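Local coordinates for acyl-CoA dehydrogenase (Geobacillus kaustophilus, PDB 2PG0), which binds FAD and probably catalyses the alpha-beta dehydrogenation of acyl chains, as other members of the acyl-CoA dehydrogenase family do, at residues 10-13 / 14-18; 19-22 / 23-27; 67-70 / 71-75; 300-303 / 304-307. All coordinates share one frame; numbering follows the deposited sequence.

Contact 1. Residues 10-13 / 14-18; sequences LREE and HHMFR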
loop_
_atom_site.group_PDB
_atom_site.type_symbol
_atom_site.label_atom_id
_atom_site.label_comp_id
_atom_site.label_asym_id
_atom_site.label_seq_id
_atom_site.Cartn_x
_atom_site.Cartn_y
_atom_site.Cartn_z
ATOM N N LEU A 10 -16.717 5.437 -29.409
ATOM C CA LEU A 10 -18.179 5.405 -29.398
ATOM C C LEU A 10 -18.760 6.563 -30.195
ATOM O O LEU A 10 -18.436 7.727 -29.943
ATOM C CB LEU A 10 -18.732 5.435 -27.970
ATOM C CG LEU A 10 -18.356 4.297 -27.014
ATOM C CD1 LEU A 10 -18.844 4.600 -25.608
ATOM C CD2 LEU A 10 -18.877 2.930 -27.490
ATOM N N ARG A 11 -19.618 6.235 -31.157
ATOM C CA ARG A 11 -20.396 7.262 -31.844
ATOM C C ARG A 11 -21.876 7.153 -31.480
ATOM O O ARG A 11 -22.270 6.270 -30.717
ATOM C CB ARG A 11 -20.157 7.224 -33.351
ATOM C CG ARG A 11 -20.409 5.894 -34.026
ATOM C CD ARG A 11 -19.826 5.897 -35.441
ATOM N NE ARG A 11 -18.370 5.796 -35.410
ATOM C CZ ARG A 11 -17.688 4.667 -35.592
ATOM N NH1 ARG A 11 -18.323 3.524 -35.839
ATOM N NH2 ARG A 11 -16.361 4.683 -35.530
ATOM N N GLU A 12 -22.690 8.060 -32.015
ATOM C CA GLU A 12 -24.116 8.083 -31.692
ATOM C C GLU A 12 -24.794 6.712 -31.825
ATOM O O GLU A 12 -25.585 6.339 -30.963
ATOM C CB GLU A 12 -24.853 9.160 -32.504
ATOM C CG GLU A 12 -26.227 9.550 -31.939
ATOM C CD GLU A 12 -26.202 9.974 -30.467
ATOM O OE1 GLU A 12 -25.218 10.608 -30.023
ATOM O OE2 GLU A 12 -27.181 9.682 -29.747
ATOM N N GLU A 13 -24.472 5.967 -32.887
ATOM C CA GLU A 13 -25.042 4.628 -33.100
ATOM C C GLU A 13 -24.783 3.660 -31.928
ATOM O O GLU A 13 -25.640 2.833 -31.592
ATOM C CB GLU A 13 -24.572 4.022 -34.428
ATOM C CG GLU A 13 -23.146 3.480 -34.422
ATOM C CD GLU A 13 -22.633 3.133 -35.796
ATOM O OE1 GLU A 13 -22.546 1.927 -36.114
ATOM O OE2 GLU A 13 -22.313 4.070 -36.562
ATOM N N HIS A 14 -23.604 3.776 -31.316
ATOM C CA HIS A 14 -23.241 2.950 -30.159
ATOM C C HIS A 14 -24.011 3.397 -28.923
ATOM O O HIS A 14 -24.381 2.575 -28.082
ATOM C CB HIS A 14 -21.727 2.994 -29.901
ATOM C CG HIS A 14 -20.902 2.491 -31.046
ATOM N ND1 HIS A 14 -20.138 3.322 -31.836
ATOM C CD2 HIS A 14 -20.735 1.243 -31.545
ATOM C CE1 HIS A 14 -19.525 2.607 -32.764
ATOM N NE2 HIS A 14 -19.872 1.343 -32.610
ATOM N N HIS A 15 -24.260 4.703 -28.826
ATOM C CA HIS A 15 -25.030 5.262 -27.722
ATOM C C HIS A 15 -26.494 4.847 -27.767
ATOM O O HIS A 15 -27.062 4.508 -26.730
ATOM C CB HIS A 15 -24.885 6.787 -27.662
ATOM C CG HIS A 15 -23.495 7.237 -27.337
ATOM N ND1 HIS A 15 -22.808 8.156 -28.102
ATOM C CD2 HIS A 15 -22.651 6.869 -26.345
ATOM C CE1 HIS A 15 -21.608 8.348 -27.583
ATOM N NE2 HIS A 15 -21.488 7.579 -26.516
ATOM N N MET A 16 -27.094 4.855 -28.959
ATOM C CA MET A 16 -28.468 4.352 -29.099
ATOM C C MET A 16 -28.526 2.838 -28.894
ATOM O O MET A 16 -29.474 2.333 -28.292
ATOM C CB MET A 16 -29.178 4.793 -30.396
ATOM C CG MET A 16 -28.326 5.140 -31.602
ATOM S SD MET A 16 -29.234 6.063 -32.900
ATOM C CE MET A 16 -29.232 7.733 -32.260
ATOM N N PHE A 17 -27.501 2.131 -29.368
ATOM C CA PHE A 17 -27.394 0.689 -29.136
ATOM C C PHE A 17 -27.328 0.341 -27.645
ATOM O O PHE A 17 -27.996 -0.599 -27.203
ATOM C CB PHE A 17 -26.198 0.080 -29.879
ATOM C CG PHE A 17 -25.967 -1.374 -29.564
ATOM C CD1 PHE A 17 -26.713 -2.364 -30.199
ATOM C CD2 PHE A 17 -25.018 -1.754 -28.612
ATOM C CE1 PHE A 17 -26.507 -3.713 -29.900
ATOM C CE2 PHE A 17 -24.810 -3.100 -28.310
ATOM C CZ PHE A 17 -25.550 -4.076 -28.949
ATOM N N ARG A 18 -26.513 1.083 -26.889
ATOM C CA ARG A 18 -26.398 0.868 -25.447
ATOM C C ARG A 18 -27.752 0.994 -24.752
ATOM O O ARG A 18 -28.098 0.171 -23.899
ATOM C CB ARG A 18 -25.393 1.829 -24.803
ATOM C CG ARG A 18 -25.072 1.473 -23.348
ATOM C CD ARG A 18 -24.272 2.563 -22.651
ATOM N NE ARG A 18 -22.942 2.724 -23.239
ATOM C CZ ARG A 18 -21.867 2.014 -22.892
ATOM N NH1 ARG A 18 -21.951 1.072 -21.955
ATOM N NH2 ARG A 18 -20.701 2.247 -23.486
#

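Contact 2. Residues 19-22 / 23-27; sequences AAFR and KFLEK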
loop_
_atom_site.group_PDB
_atom_site.type_symbol
_atom_site.label_atom_id
_atom_site.label_comp_id
_atom_site.label_asym_id
_atom_site.label_seq_id
_atom_site.Cartn_x
_atom_site.Cartn_y
_atom_site.Cartn_z
ATOM N N ALA A 19 -28.510 2.026 -25.123
ATOM C CA ALA A 19 -29.832 2.250 -24.546
ATOM C C ALA A 19 -30.787 1.103 -24.890
ATOM O O ALA A 19 -31.543 0.644 -24.027
ATOM C CB ALA A 19 -30.401 3.594 -25.009
ATOM N N ALA A 20 -30.742 0.638 -26.140
ATOM C CA ALA A 20 -31.588 -0.476 -26.590
ATOM C C ALA A 20 -31.231 -1.776 -25.860
ATOM O O ALA A 20 -32.114 -2.529 -25.428
ATOM C CB ALA A 20 -31.480 -0.664 -28.101
ATOM N N PHE A 21 -29.930 -2.035 -25.735
ATOM C CA PHE A 21 -29.452 -3.235 -25.055
ATOM C C PHE A 21 -29.786 -3.179 -23.558
ATOM O O PHE A 21 -30.217 -4.180 -22.981
ATOM C CB PHE A 21 -27.947 -3.446 -25.315
ATOM C CG PHE A 21 -27.414 -4.751 -24.797
ATOM C CD1 PHE A 21 -28.030 -5.963 -25.130
ATOM C CD2 PHE A 21 -26.286 -4.773 -23.976
ATOM C CE1 PHE A 21 -27.534 -7.177 -24.642
ATOM C CE2 PHE A 21 -25.778 -5.984 -23.493
ATOM C CZ PHE A 21 -26.399 -7.184 -23.819
ATOM N N ARG A 22 -29.614 -2.013 -22.935
ATOM C CA ARG A 22 -29.993 -1.853 -21.527
ATOM C C ARG A 22 -31.492 -2.110 -21.314
ATOM O O ARG A 22 -31.894 -2.698 -20.304
ATOM C CB ARG A 22 -29.626 -0.468 -21.003
ATOM C CG ARG A 22 -29.771 -0.335 -19.484
ATOM C CD ARG A 22 -29.610 1.110 -19.044
ATOM N NE ARG A 22 -28.346 1.697 -19.496
ATOM C CZ ARG A 22 -27.186 1.583 -18.854
ATOM N NH1 ARG A 22 -27.103 0.886 -17.725
ATOM N NH2 ARG A 22 -26.102 2.162 -19.349
ATOM N N LYS A 23 -32.312 -1.674 -22.272
ATOM C CA LYS A 23 -33.758 -1.909 -22.192
ATOM C C LYS A 23 -34.076 -3.406 -22.203
ATOM O O LYS A 23 -34.920 -3.874 -21.435
ATOM C CB LYS A 23 -34.495 -1.195 -23.322
ATOM C CG LYS A 23 -36.011 -1.205 -23.150
ATOM C CD LYS A 23 -36.695 -0.295 -24.161
ATOM C CE LYS A 23 -38.181 -0.174 -23.839
ATOM N NZ LYS A 23 -38.765 1.071 -24.429
ATOM N N PHE A 24 -33.391 -4.147 -23.069
ATOM C CA PHE A 24 -33.499 -5.602 -23.113
ATOM C C PHE A 24 -33.136 -6.221 -21.752
ATOM O O PHE A 24 -33.883 -7.045 -21.210
ATOM C CB PHE A 24 -32.611 -6.156 -24.231
ATOM C CG PHE A 24 -32.541 -7.653 -24.280
ATOM C CD1 PHE A 24 -33.530 -8.393 -24.929
ATOM C CD2 PHE A 24 -31.473 -8.331 -23.691
ATOM C CE1 PHE A 24 -33.462 -9.785 -24.979
ATOM C CE2 PHE A 24 -31.397 -9.723 -23.738
ATOM C CZ PHE A 24 -32.395 -10.457 -24.385
ATOM N N LEU A 25 -31.999 -5.806 -21.200
ATOM C CA LEU A 25 -31.511 -6.357 -19.931
ATOM C C LEU A 25 -32.383 -5.995 -18.735
ATOM O O LEU A 25 -32.515 -6.782 -17.794
ATOM C CB LEU A 25 -30.063 -5.911 -19.670
ATOM C CG LEU A 25 -29.010 -6.395 -20.670
ATOM C CD1 LEU A 25 -27.647 -5.805 -20.297
ATOM C CD2 LEU A 25 -28.955 -7.923 -20.730
ATOM N N GLU A 26 -32.968 -4.800 -18.762
ATOM C CA GLU A 26 -33.853 -4.370 -17.682
ATOM C C GLU A 26 -35.049 -5.308 -17.516
ATOM O O GLU A 26 -35.554 -5.479 -16.407
ATOM C CB GLU A 26 -34.298 -2.916 -17.868
ATOM C CG GLU A 26 -33.278 -1.913 -17.301
ATOM C CD GLU A 26 -33.506 -0.474 -17.763
ATOM O OE1 GLU A 26 -34.414 -0.235 -18.592
ATOM O OE2 GLU A 26 -32.761 0.429 -17.295
ATOM N N LYS A 27 -35.483 -5.918 -18.620
ATOM C CA LYS A 27 -36.558 -6.909 -18.584
ATOM C C LYS A 27 -36.049 -8.342 -18.370
ATOM O O LYS A 27 -36.601 -9.082 -17.552
ATOM C CB LYS A 27 -37.383 -6.844 -19.869
ATOM C CG LYS A 27 -38.509 -7.880 -19.928
ATOM C CD LYS A 27 -39.398 -7.709 -21.147
ATOM C CE LYS A 27 -38.684 -8.077 -22.443
ATOM N NZ LYS A 27 -39.566 -7.829 -23.627
HETATM O O HOH W 1 -29.794 0.114 -16.033
#

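Contact 3. Residues 67-70 / 71-75; sequences LNAD and FAYSV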
loop_
_atom_site.group_PDB
_atom_site.type_symbol
_atom_site.label_atom_id
_atom_site.label_comp_id
_atom_site.label_asym_id
_atom_site.label_seq_id
_atom_site.Cartn_x
_atom_site.Cartn_y
_atom_site.Cartn_z
ATOM N N LEU A 67 -23.980 -9.034 -38.154
ATOM C CA LEU A 67 -24.275 -7.627 -38.422
ATOM C C LEU A 67 -23.071 -6.808 -38.885
ATOM O O LEU A 67 -23.183 -5.594 -39.062
ATOM C CB LEU A 67 -24.935 -6.976 -37.197
ATOM C CG LEU A 67 -26.283 -7.573 -36.773
ATOM C CD1 LEU A 67 -26.715 -7.062 -35.403
ATOM C CD2 LEU A 67 -27.355 -7.299 -37.835
ATOM N N ASN A 68 -21.929 -7.470 -39.080
ATOM C CA ASN A 68 -20.674 -6.800 -39.430
ATOM C C ASN A 68 -20.301 -5.663 -38.478
ATOM O O ASN A 68 -19.660 -4.682 -38.879
ATOM C CB ASN A 68 -20.703 -6.311 -40.886
ATOM C CG ASN A 68 -20.576 -7.439 -41.870
ATOM O OD1 ASN A 68 -21.576 -7.946 -42.374
ATOM N ND2 ASN A 68 -19.343 -7.869 -42.129
ATOM N N ALA A 69 -20.688 -5.814 -37.212
ATOM C CA ALA A 69 -20.475 -4.786 -36.199
ATOM C C ALA A 69 -19.000 -4.638 -35.851
ATOM O O ALA A 69 -18.262 -5.618 -35.854
ATOM C CB ALA A 69 -21.273 -5.105 -34.949
ATOM N N ASP A 70 -18.578 -3.415 -35.546
ATOM C CA ASP A 70 -17.215 -3.195 -35.064
ATOM C C ASP A 70 -17.086 -3.561 -33.579
ATOM O O ASP A 70 -18.084 -3.850 -32.909
ATOM C CB ASP A 70 -16.713 -1.771 -35.385
ATOM C CG ASP A 70 -17.318 -0.691 -34.492
ATOM O OD1 ASP A 70 -17.995 -0.996 -33.489
ATOM O OD2 ASP A 70 -17.085 0.495 -34.794
ATOM N N PHE A 71 -15.852 -3.546 -33.079
ATOM C CA PHE A 71 -15.547 -3.965 -31.707
ATOM C C PHE A 71 -16.201 -3.092 -30.625
ATOM O O PHE A 71 -16.410 -3.551 -29.498
ATOM C CB PHE A 71 -14.027 -4.030 -31.510
ATOM C CG PHE A 71 -13.608 -4.567 -30.172
ATOM C CD1 PHE A 71 -13.752 -5.920 -29.865
ATOM C CD2 PHE A 71 -13.062 -3.714 -29.214
ATOM C CE1 PHE A 71 -13.365 -6.416 -28.609
ATOM C CE2 PHE A 71 -12.671 -4.204 -27.963
ATOM C CZ PHE A 71 -12.827 -5.553 -27.661
ATOM N N ALA A 72 -16.528 -1.846 -30.955
ATOM C CA ALA A 72 -17.193 -0.965 -29.990
ATOM C C ALA A 72 -18.547 -1.526 -29.542
ATOM O O ALA A 72 -18.940 -1.345 -28.383
ATOM C CB ALA A 72 -17.338 0.444 -30.537
ATOM N N TYR A 73 -19.247 -2.215 -30.451
ATOM C CA TYR A 73 -20.485 -2.910 -30.082
ATOM C C TYR A 73 -20.226 -3.976 -29.025
ATOM O O TYR A 73 -21.019 -4.127 -28.098
ATOM C CB TYR A 73 -21.183 -3.516 -31.299
ATOM C CG TYR A 73 -21.902 -2.485 -32.122
ATOM C CD1 TYR A 73 -23.224 -2.135 -31.831
ATOM C CD2 TYR A 73 -21.261 -1.845 -33.183
ATOM C CE1 TYR A 73 -23.897 -1.174 -32.591
ATOM C CE2 TYR A 73 -21.923 -0.878 -33.948
ATOM C CZ TYR A 73 -23.240 -0.553 -33.643
ATOM O OH TYR A 73 -23.903 0.401 -34.387
ATOM N N SER A 74 -19.113 -4.699 -29.154
ATOM C CA SER A 74 -18.758 -5.713 -28.149
ATOM C C SER A 74 -18.416 -5.090 -26.801
ATOM O O SER A 74 -18.767 -5.643 -25.756
ATOM C CB SER A 74 -17.608 -6.594 -28.637
ATOM O OG SER A 74 -18.087 -7.579 -29.538
ATOM N N VAL A 75 -17.729 -3.948 -26.825
ATOM C CA VAL A 75 -17.433 -3.203 -25.600
ATOM C C VAL A 75 -18.736 -2.853 -24.876
ATOM O O VAL A 75 -18.878 -3.100 -23.678
ATOM C CB VAL A 75 -16.610 -1.925 -25.881
ATOM C CG1 VAL A 75 -16.415 -1.108 -24.590
ATOM C CG2 VAL A 75 -15.259 -2.293 -26.496
HETATM O O HOH W 2 -18.317 -6.689 -32.030
#

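Contact 4. Residues 300-303 / 304-307; sequences LGRT and FVDR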
loop_
_atom_site.group_PDB
_atom_site.type_symbol
_atom_site.label_atom_id
_atom_site.label_comp_id
_atom_site.label_asym_id
_atom_site.label_seq_id
_atom_site.Cartn_x
_atom_site.Cartn_y
_atom_site.Cartn_z
ATOM N N LEU A 300 -8.324 6.796 -13.860
ATOM C CA LEU A 300 -7.101 6.286 -14.477
ATOM C C LEU A 300 -7.331 5.021 -15.303
ATOM O O LEU A 300 -6.869 4.928 -16.441
ATOM C CB LEU A 300 -6.038 6.009 -13.414
ATOM C CG LEU A 300 -5.392 7.210 -12.732
ATOM C CD1 LEU A 300 -4.641 6.699 -11.530
ATOM C CD2 LEU A 300 -4.448 7.988 -13.666
ATOM N N GLY A 301 -8.042 4.055 -14.726
ATOM C CA GLY A 301 -8.298 2.777 -15.384
ATOM C C GLY A 301 -9.171 2.973 -16.608
ATOM O O GLY A 301 -8.931 2.359 -17.651
ATOM N N ARG A 302 -10.186 3.825 -16.473
ATOM C CA ARG A 302 -11.118 4.104 -17.579
ATOM C C ARG A 302 -10.390 4.759 -18.756
ATOM O O ARG A 302 -10.552 4.349 -19.909
ATOM C CB ARG A 302 -12.289 4.978 -17.098
ATOM C CG ARG A 302 -13.290 5.420 -18.200
ATOM C CD ARG A 302 -13.749 4.269 -19.122
ATOM N NE ARG A 302 -14.581 3.259 -18.469
ATOM C CZ ARG A 302 -15.046 2.166 -19.071
ATOM N NH1 ARG A 302 -14.759 1.919 -20.351
ATOM N NH2 ARG A 302 -15.800 1.309 -18.393
ATOM N N THR A 303 -9.585 5.771 -18.458
ATOM C CA THR A 303 -8.802 6.459 -19.485
ATOM C C THR A 303 -7.835 5.497 -20.184
ATOM O O THR A 303 -7.698 5.531 -21.412
ATOM C CB THR A 303 -8.055 7.670 -18.896
ATOM O OG1 THR A 303 -9.000 8.516 -18.224
ATOM C CG2 THR A 303 -7.343 8.485 -19.992
ATOM N N PHE A 304 -7.186 4.628 -19.409
ATOM C CA PHE A 304 -6.210 3.694 -19.970
ATOM C C PHE A 304 -6.879 2.609 -20.818
ATOM O O PHE A 304 -6.475 2.370 -21.965
ATOM C CB PHE A 304 -5.361 3.065 -18.856
ATOM C CG PHE A 304 -4.151 2.336 -19.355
ATOM C CD1 PHE A 304 -3.000 3.041 -19.713
ATOM C CD2 PHE A 304 -4.155 0.946 -19.471
ATOM C CE1 PHE A 304 -1.870 2.377 -20.176
ATOM C CE2 PHE A 304 -3.019 0.265 -19.932
ATOM C CZ PHE A 304 -1.877 0.988 -20.282
ATOM N N VAL A 305 -7.907 1.960 -20.275
ATOM C CA VAL A 305 -8.584 0.900 -21.040
ATOM C C VAL A 305 -9.205 1.449 -22.333
ATOM O O VAL A 305 -9.154 0.789 -23.372
ATOM C CB VAL A 305 -9.602 0.100 -20.181
ATOM C CG1 VAL A 305 -10.888 0.884 -19.962
ATOM C CG2 VAL A 305 -9.883 -1.272 -20.808
ATOM N N ASP A 306 -9.743 2.667 -22.264
ATOM C CA ASP A 306 -10.334 3.328 -23.429
ATOM C C ASP A 306 -9.285 3.574 -24.509
ATOM O O ASP A 306 -9.551 3.378 -25.700
ATOM C CB ASP A 306 -11.000 4.651 -23.032
ATOM C CG ASP A 306 -12.419 4.468 -22.498
ATOM O OD1 ASP A 306 -12.956 3.330 -22.489
ATOM O OD2 ASP A 306 -13.004 5.489 -22.091
ATOM N N ARG A 307 -8.087 3.977 -24.089
ATOM C CA ARG A 307 -6.986 4.162 -25.035
ATOM C C ARG A 307 -6.554 2.832 -25.662
ATOM O O ARG A 307 -6.323 2.756 -26.872
ATOM C CB ARG A 307 -5.806 4.881 -24.368
ATOM C CG ARG A 307 -4.672 5.246 -25.310
ATOM C CD ARG A 307 -5.116 6.247 -26.366
ATOM N NE ARG A 307 -4.030 6.502 -27.308
ATOM C CZ ARG A 307 -3.832 5.796 -28.412
ATOM N NH1 ARG A 307 -4.663 4.809 -28.724
ATOM N NH2 ARG A 307 -2.816 6.082 -29.213
#

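Contact 1. Residues 10-13 / 14-18
The imidazole of His14 carries Glu13 on one face and the backbone of Arg11 at its edge. Glu13 CG stands 4.0 Å from the centroid of the His14 ring, only 11° off the normal, a CH-pi contact. At the edge, Arg11 N donates to His14 ND1 over 3.0 Å, almost straight at 174° and nearly in the ring plane, so ND1 must act as the acceptor. With CG anti to its carbonyl carbon (chi1 -60°), the His14 ring swings back toward the start of the helix, which places ND1 at the Arg11 amide. The Arg11 guanidinium turns one face to His14 CE1, which lies 3.4 Å from Arg11 NH1. At CB of His14, Leu10 CD2 packs at 3.7 Å. His14 NE2 bonds to Asp70, the Glu13 carboxylate to Tyr73. Were His14 an alanine, Arg11 N and Asp70 would probably lose this shared partner and the Glu13 methylene its ring. Arg11 O accepts from His15 N at 3.2 Å, closing the first turn. Arg11 is the N-cap residue of helix 12-28, and the His14 bond to its amide is one half of a capping box, with no return bond from the N-cap side chain.

Contact 2. Residues 19-22 / 23-27
Residues 19-22 and 23-27 form consecutive turns of one alpha helix, tied by four backbone bonds from residue i+4 to residue i. Lys23 N to Ala19 O measures 3.0 Å, and Glu26 N to Arg22 O is shorter at 2.8 Å; Phe24 to Ala20 and Leu25 to Phe21 complete the set. Along one side of the helix, Phe21 meets Leu25 one turn later. Leu25 CD1 sits over a face of the Phe21 ring, displaced toward its rim, 4.1 Å from the centroid and 26° off the normal; its nearest ring atom is Phe21 CE2, at 3.7 Å. Phe21 CG is anti to the backbone N (chi1 -173°), whereas Leu25 CG is anti to its carbonyl carbon (chi1 -64°), so the leucine methyl reaches back along the helix to the ring. Phe24 stands beside this pair, its CD2 4.2 Å from Phe21 CE1. The three side chains make helix 12-28 amphipathic within the helical N-terminal domain: Phe21 and Leu25 pack on Leu81 of helix 71-84, Phe24 on Phe46 of helix 44-52. On the polar side, Glu26 crosses Arg22 at a slant, Glu26 OE2 lying 3.7 Å from Arg22 CD, but their charged ends do not touch. A water bridges them instead, accepting from Arg22 NH1 and donating to Glu26 OE2 at 3.2 Å. The direct salt bridge of Arg22 is with Glu80.

Contact 3. Residues 67-70 / 71-75
Asp70 and Ala69 press against the first turn of helix 71-84, and the tight part of the contact centres on one carboxylate oxygen. Asp70 OD1 accepts from Ala72 N at 3.0 Å, a weak capping bond since the N-H...acceptor angle is only 123°. The same oxygen lies 3.3 Å from Ala72 CB and 3.4 Å from Tyr73 CD2, wedged between methyl and ring. Asp70 CG sits between the backbone N and the carbonyl carbon (chi1 75°), which turns the carboxylate forward over the turn. The strongest partner of Asp70 is His14 NE2, which also bonds OD1, so this oxygen serves two donors. Ala69 CB meets the Tyr73 ring obliquely, 3.7 Å from Tyr73 CD2. The backbone side is looser and hydrated. Tyr73 N reaches Asp70 O at 3.2 Å, with the donor well above the carbonyl plane, and a water donates to Asp70 O at 3.0 Å and to Ser74 OG at 2.7 Å, bridging the N-cap carbonyl to the first turn. Ser74 OG is also bonded to Asp96. Asp70 thus takes the N-cap position of helix 71-84 in the N-terminal helical domain, its carboxylate weakly capping the i+2 amide as in an Asx turn.

Contact 4. Residues 300-303 / 304-307
The ionic part of this contact joins Arg302 to Asp306, one helical turn apart. Arg302 NH1 donates to Asp306 OD1 at 3.1 Å with an angle of 159°. The oxygen lies at the guanidinium edge, 3° out of its plane, and is met from the syn side, tilted out of the carboxylate plane; the two flat groups are turned 51° from each other. Bends at chi2 and chi3 carry the arginine chain forward along the helix to Asp306, bringing Arg302 CD to 3.3 Å from Asp306 OD2. Both charges have further partners: Arg302 pairs through NE with Glu261 and through NH1 with Glu79, while Asp306 OD1 bonds to Tyr9. A methionine in place of Arg302 would probably leave Glu261, Glu79 and Asp306 as neighbouring acids without their shared positive mate. These bridges tie helix 285-313 both to helix 237-273, its neighbour in the C-terminal helical bundle of the acyl-CoA dehydrogenase fold, and to helix 71-84 of the N-terminal domain. In van der Waals contact, the Val305 CG1 methyl approaches Arg302 NH1 of the guanidinium obliquely at 4.0 Å; the apolar packing of Val305 is on Ile254 and Ile329. Among the backbone bonds, Val305 N to Gly301 O is short and nearly straight at 2.8 Å. At the subunit boundary, Arg307 NH1 forms a salt bridge with Glu311 and its NH2 bonds to Thr6 O of the second subunit.

How the contacts relate
Contacts 1 and 2 follow each other directly on helix 12-28, their centres 13 Å apart. Contact 3 comes later, at the start of helix 71-84, and contact 4 last, within helix 285-313 of the C-terminal domain. Contacts 1 and 3 touch, with centres 11 Å apart, and side-chain bonds between them fasten together the starts of two N-terminal-domain helices. Contact 4 touches none of the others; its nearest atoms come within about 5 Å of contact 3. Helix 71-84 thus lies between helix 12-28 and the C-terminal bundle, linking the two helical domains away from the annotated FAD sites.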